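Deoxyhypusine hydroxylase (Homo sapiens, PDB 4D50) hydroxylates the deoxyhypusine side chain of the translation factor eIF5A at a diiron centre, completing the formation of hypusine. Local coordinates at residues G43-A46 with W47-A51; V108-I111 with L112-Y115. All coordinates share one frame; numbering follows the deposited sequence.

In the fold
Contacts 1 and 2 are each a local contact along one helix, between residues three or four apart, one in helix 42-50 and the other in helix 109-115, both in the same set of HEAT repeats. Their centres lie 24 Å apart and their nearest atoms about 13 Å, and the two do not touch. Each sends an aliphatic side chain toward the helices that carry the iron ligands: Ile48 comes within about 11 Å of the side chains of His61 and Glu95, and Leu112 within about 10 Å of that of His94, with an iron ion about 14 Å away. Contact 1 also borders a bound guanidine, about 3 Å from the side chain of Ile45.

Contact 1: residues G43-A46 with W47-A51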
ATOM      1  N   GLY A  43      -9.007  -5.912  19.846  1.00 13.53           N
ATOM      2  CA  GLY A  43      -8.010  -5.123  20.528  1.00 14.53           C
ATOM      3  C   GLY A  43      -7.062  -4.490  19.488  1.00 15.46           C
ATOM      4  O   GLY A  43      -6.760  -3.273  19.510  1.00 14.86           O
ATOM      5  N   ALA A  44      -6.615  -5.322  18.563  1.00 13.96           N
ATOM      6  CA  ALA A  44      -5.630  -4.866  17.523  1.00 13.20           C
ATOM      7  C   ALA A  44      -6.221  -3.771  16.662  1.00 12.36           C
ATOM      8  O   ALA A  44      -5.624  -2.731  16.429  1.00 11.64           O
ATOM      9  CB  ALA A  44      -5.198  -6.014  16.691  1.00 13.89           C
ATOM     10  N   ILE A  45      -7.443  -3.968  16.207  1.00 13.35           N
ATOM     11  CA  ILE A  45      -8.111  -2.932  15.426  1.00 13.29           C
ATOM     12  C   ILE A  45      -8.249  -1.602  16.195  1.00 13.64           C
ATOM     13  O   ILE A  45      -8.025  -0.494  15.648  1.00 12.71           O
ATOM     14  CB  ILE A  45      -9.463  -3.484  14.908  1.00 14.41           C
ATOM     15  CG1 ILE A  45      -9.142  -4.570  13.867  1.00 15.80           C
ATOM     16  CG2 ILE A  45     -10.306  -2.415  14.283  1.00 14.32           C
ATOM     17  CD1 ILE A  45     -10.301  -5.355  13.304  1.00 17.08           C
ATOM     18  N   ALA A  46      -8.574  -1.667  17.489  1.00 13.43           N
ATOM     19  CA  ALA A  46      -8.707  -0.462  18.294  1.00 12.48           C
ATOM     20  C   ALA A  46      -7.429   0.324  18.490  1.00 12.64           C
ATOM     21  O   ALA A  46      -7.457   1.540  18.410  1.00 13.54           O
ATOM     22  CB  ALA A  46      -9.322  -0.797  19.654  1.00 13.14           C
ATOM     23  N   TRP A  47      -6.339  -0.352  18.735  1.00 12.59           N
ATOM     24  CA  TRP A  47      -5.064   0.278  18.920  1.00 14.47           C
ATOM     25  C   TRP A  47      -4.585   0.916  17.579  1.00 12.54           C
ATOM     26  O   TRP A  47      -4.029   1.980  17.572  1.00 11.69           O
ATOM     27  CB  TRP A  47      -4.029  -0.726  19.399  1.00 17.76           C
ATOM     28  CG  TRP A  47      -4.116  -1.155  20.839  1.00 18.75           C
ATOM     29  CD1 TRP A  47      -4.408  -2.413  21.306  1.00 20.73           C
ATOM     30  CD2 TRP A  47      -3.828  -0.357  21.994  1.00 21.87           C
ATOM     31  NE1 TRP A  47      -4.334  -2.445  22.679  1.00 22.05           N
ATOM     32  CE2 TRP A  47      -4.020  -1.189  23.138  1.00 22.99           C
ATOM     33  CE3 TRP A  47      -3.480   0.979  22.179  1.00 22.87           C
ATOM     34  CZ2 TRP A  47      -3.832  -0.725  24.438  1.00 23.58           C
ATOM     35  CZ3 TRP A  47      -3.286   1.452  23.487  1.00 25.57           C
ATOM     36  CH2 TRP A  47      -3.488   0.603  24.600  1.00 25.11           C
ATOM     37  N   ILE A  48      -4.838   0.246  16.473  1.00 12.28           N
ATOM     38  CA  ILE A  48      -4.408   0.755  15.129  1.00 11.28           C
ATOM     39  C   ILE A  48      -5.223   2.025  14.851  1.00 12.50           C
ATOM     40  O   ILE A  48      -4.736   3.008  14.311  1.00 10.88           O
ATOM     41  CB  ILE A  48      -4.632  -0.288  14.021  1.00 11.32           C
ATOM     42  CG1 ILE A  48      -3.663  -1.494  14.173  1.00 10.78           C
ATOM     43  CG2 ILE A  48      -4.460   0.278  12.617  1.00 10.00           C
ATOM     44  CD1 ILE A  48      -3.928  -2.604  13.222  1.00 10.67           C
ATOM     45  N   SER A  49      -6.506   1.969  15.255  1.00 11.76           N
ATOM     46  CA  SER A  49      -7.464   3.013  14.999  1.00 13.97           C
ATOM     47  C   SER A  49      -7.138   4.229  15.817  1.00 15.23           C
ATOM     48  O   SER A  49      -7.256   5.352  15.316  1.00 15.95           O
ATOM     49  CB  SER A  49      -8.882   2.508  15.371  1.00 13.48           C
ATOM     50  OG  SER A  49      -9.339   1.530  14.402  1.00 13.47           O
ATOM     51  N   GLN A  50      -6.664   3.987  17.033  1.00 14.54           N
ATOM     52  CA  GLN A  50      -6.219   5.058  17.917  1.00 16.47           C
ATOM     53  C   GLN A  50      -5.056   5.855  17.325  1.00 16.32           C
ATOM     54  O   GLN A  50      -4.983   7.058  17.501  1.00 15.74           O
ATOM     55  CB  GLN A  50      -5.915   4.517  19.325  1.00 18.99           C
ATOM     56  CG  GLN A  50      -5.625   5.563  20.414  1.00 21.30           C
ATOM     57  CD  GLN A  50      -5.303   4.917  21.773  1.00 23.87           C
ATOM     58  OE1 GLN A  50      -5.879   3.918  22.126  1.00 24.50           O
ATOM     59  NE2 GLN A  50      -4.287   5.429  22.467  1.00 27.02           N
ATOM     60  N   ALA A  51      -4.172   5.198  16.605  1.00 15.72           N
ATOM     61  CA  ALA A  51      -3.021   5.904  15.969  1.00 16.98           C
ATOM     62  C   ALA A  51      -3.340   6.865  14.844  1.00 18.79           C
ATOM     63  O   ALA A  51      -2.428   7.614  14.405  1.00 19.38           O
ATOM     64  CB  ALA A  51      -1.979   4.887  15.532  1.00 17.20           C
TER
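Trp47 leans back over the turn that precedes it and meets the carbonyl of Gly43, to which its own backbone N is hydrogen-bonded at 3.1 Å. Its CB lies 3.7 Å from Gly43 O, CG closes on the same oxygen, and CD1 comes nearest, 3.1 Å from Gly43 O, the indole being turned obliquely to it. A chi1 of -75° sets CG beside the backbone N, and chi2 of 115° turns CD1 to Gly43 O; NE1 goes on to a hydrogen bond with Asp13 in helix 3-20, where Val12, Gln17 and Val20 pack against the Trp47 side chain. HEAT-like repeats are built of paired antiparallel helices stacked on one another, and helix 42-50 accordingly rests on helices 3-20, 26-39 and 57-70.

On the flank toward helix 57-70, Ile48 brings CG1 to 3.2 Å from Ala44 O while its backbone N bonds that oxygen. Ser49 folds its hydroxyl back onto the helix: OG donates to Ile45 O at 2.7 Å from above the carbonyl plane, and Ser49 N reaches Ile45 O from the opposite face at 2.9 Å, so two donors from one residue grip a single oxygen.

Contact 2: residues V108-I111 with L112-Y115; sequences VLEI and LKQY
The chi1 of Ile111, -173°, points CG1 away from the backbone N and toward Tyr115, whose own CG lies anti to the carbonyl carbon (chi1 -80°) and turns the phenol back. CG1 of Ile111 meets the CD1 corner of the Tyr115 ring at 3.7 Å, and Ile111 CD1 reaches on to CE1 of that ring. Ile111 O sits at the ring's edge, in its plane, 3.3 Å from Tyr115 CD1, and also accepts the backbone N-H of Tyr115. Tyr115 OH is hydrogen-bonded to Gln84, so the hydroxyl is tied to helix 76-84, on which Ile111 also packs, while CD1 and CE1 lie against Ile111. Trimming Ile111 to an alanine would probably open a gap beside Val80 and leave that side of the Tyr115 ring less firmly supported.

On the inner flank, Val108 and Leu112 run side by side, CG2 of Val108 touching CD1 of Leu112 at 3.7 Å, and both rest on Leu100 of helix 90-103. Helix 109-115 lies within the second HEAT-like repeat, and residues 108-115 touch three neighbouring helices, with Leu112 also meeting Val131 and Leu134 of helix 121-140.

The outer flank is largely polar. Glu110, bent at chi2, crosses the extended chain of Lys113, which also lies across Leu109; Glu110 OE2 is 3.5 Å from Lys113 CD and 3.8 Å from Lys113 NZ. That salt bridge is long and both residues are exposed, so its attraction is likely to be weakened by solvent, whereas the apolar side chains of Val108, Ile111 and Leu112 pack both along the helix and on adjacent helices.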
ATOM      1  N   VAL A 108     -20.212  -1.199   2.129  1.00 18.68           N
ATOM      2  CA  VAL A 108     -19.503   0.060   1.797  1.00 17.02           C
ATOM      3  C   VAL A 108     -19.639   0.506   0.368  1.00 15.58           C
ATOM      4  O   VAL A 108     -19.138   1.549   0.019  1.00 14.41           O
ATOM      5  CB  VAL A 108     -17.998  -0.019   2.181  1.00 18.42           C
ATOM      6  CG1 VAL A 108     -17.839  -0.447   3.616  1.00 21.40           C
ATOM      7  CG2 VAL A 108     -17.197  -0.955   1.258  1.00 18.35           C
ATOM      8  N   LEU A 109     -20.392  -0.218  -0.462  1.00 14.37           N
ATOM      9  CA  LEU A 109     -20.470   0.191  -1.921  1.00 14.48           C
ATOM     10  C   LEU A 109     -20.980   1.573  -2.141  1.00 13.73           C
ATOM     11  O   LEU A 109     -20.480   2.302  -2.976  1.00 13.81           O
ATOM     12  CB  LEU A 109     -21.415  -0.706  -2.694  1.00 16.52           C
ATOM     13  CG  LEU A 109     -21.087  -1.446  -3.940  1.00 19.56           C
ATOM     14  CD1 LEU A 109     -22.419  -1.837  -4.567  1.00 20.74           C
ATOM     15  CD2 LEU A 109     -20.194  -0.676  -4.887  1.00 18.34           C
ATOM     16  N   GLU A 110     -21.953   1.999  -1.338  1.00 15.60           N
ATOM     17  CA  GLU A 110     -22.610   3.264  -1.617  1.00 16.29           C
ATOM     18  C   GLU A 110     -21.665   4.433  -1.318  1.00 16.29           C
ATOM     19  O   GLU A 110     -21.571   5.387  -2.122  1.00 16.04           O
ATOM     20  CB  GLU A 110     -23.996   3.373  -0.905  1.00 21.20           C
ATOM     21  CG  GLU A 110     -25.156   2.698  -1.691  1.00 24.67           C
ATOM     22  CD  GLU A 110     -25.128   2.948  -3.244  1.00 28.39           C
ATOM     23  OE1 GLU A 110     -25.306   4.100  -3.715  1.00 29.97           O
ATOM     24  OE2 GLU A 110     -24.906   1.963  -4.008  1.00 37.00           O
ATOM     25  N   ILE A 111     -20.967   4.356  -0.211  1.00 14.21           N
ATOM     26  CA  ILE A 111     -19.940   5.362   0.119  1.00 15.48           C
ATOM     27  C   ILE A 111     -18.813   5.382  -0.913  1.00 13.96           C
ATOM     28  O   ILE A 111     -18.321   6.443  -1.271  1.00 13.02           O
ATOM     29  CB  ILE A 111     -19.411   5.234   1.557  1.00 18.19           C
ATOM     30  CG1 ILE A 111     -18.499   6.419   1.859  1.00 19.96           C
ATOM     31  CG2 ILE A 111     -18.600   3.982   1.818  1.00 22.07           C
ATOM     32  CD1 ILE A 111     -18.643   6.926   3.284  1.00 23.76           C
ATOM     33  N   LEU A 112     -18.339   4.195  -1.336  1.00 12.28           N
ATOM     34  CA  LEU A 112     -17.315   4.182  -2.391  1.00 11.84           C
ATOM     35  C   LEU A 112     -17.784   4.786  -3.698  1.00 12.05           C
ATOM     36  O   LEU A 112     -17.067   5.473  -4.359  1.00 10.31           O
ATOM     37  CB  LEU A 112     -16.733   2.790  -2.596  1.00 12.18           C
ATOM     38  CG  LEU A 112     -16.024   2.243  -1.373  1.00 12.91           C
ATOM     39  CD1 LEU A 112     -15.672   0.813  -1.585  1.00 15.28           C
ATOM     40  CD2 LEU A 112     -14.789   2.995  -0.956  1.00 14.60           C
ATOM     41  N   LYS A 113     -19.024   4.518  -4.101  1.00 13.34           N
ATOM     42  CA  LYS A 113     -19.562   5.214  -5.273  1.00 14.12           C
ATOM     43  C   LYS A 113     -19.622   6.756  -5.083  1.00 13.16           C
ATOM     44  O   LYS A 113     -19.341   7.509  -6.026  1.00 12.30           O
ATOM     45  CB  LYS A 113     -20.984   4.693  -5.589  1.00 15.98           C
ATOM     46  CG  LYS A 113     -20.927   3.305  -6.197  1.00 16.45           C
ATOM     47  CD  LYS A 113     -22.346   2.703  -6.247  1.00 18.54           C
ATOM     48  CE  LYS A 113     -22.403   1.704  -7.389  1.00 20.21           C
ATOM     49  NZ  LYS A 113     -23.494   0.690  -7.326  1.00 19.86           N
ATOM     50  N   GLN A 114     -20.024   7.196  -3.895  1.00 13.77           N
ATOM     51  CA  GLN A 114     -20.111   8.625  -3.556  1.00 14.14           C
ATOM     52  C   GLN A 114     -18.709   9.280  -3.752  1.00 12.81           C
ATOM     53  O   GLN A 114     -18.564  10.275  -4.411  1.00 16.50           O
ATOM     54  CB  GLN A 114     -20.570   8.765  -2.096  1.00 16.06           C
ATOM     55  CG  GLN A 114     -20.644  10.166  -1.491  1.00 16.61           C
ATOM     56  CD  GLN A 114     -21.083  10.177  -0.021  1.00 18.83           C
ATOM     57  OE1 GLN A 114     -21.042   9.157   0.682  1.00 19.38           O
ATOM     58  NE2 GLN A 114     -21.515  11.355   0.452  1.00 21.28           N
ATOM     59  N   TYR A 115     -17.699   8.634  -3.194  1.00 14.56           N
ATOM     60  CA  TYR A 115     -16.365   9.209  -3.137  1.00 12.91           C
ATOM     61  C   TYR A 115     -15.614   8.980  -4.416  1.00 12.61           C
ATOM     62  O   TYR A 115     -14.508   9.476  -4.559  1.00 11.19           O
ATOM     63  CB  TYR A 115     -15.593   8.813  -1.876  1.00 12.97           C
ATOM     64  CG  TYR A 115     -15.997   9.624  -0.693  1.00 13.03           C
ATOM     65  CD1 TYR A 115     -17.125   9.276   0.045  1.00 13.78           C
ATOM     66  CD2 TYR A 115     -15.268  10.692  -0.271  1.00 13.37           C
ATOM     67  CE1 TYR A 115     -17.543  10.049   1.108  1.00 14.38           C
ATOM     68  CE2 TYR A 115     -15.659  11.458   0.801  1.00 14.32           C
ATOM     69  CZ  TYR A 115     -16.797  11.137   1.472  1.00 14.20           C
ATOM     70  OH  TYR A 115     -17.212  11.948   2.528  1.00 17.37           O
TER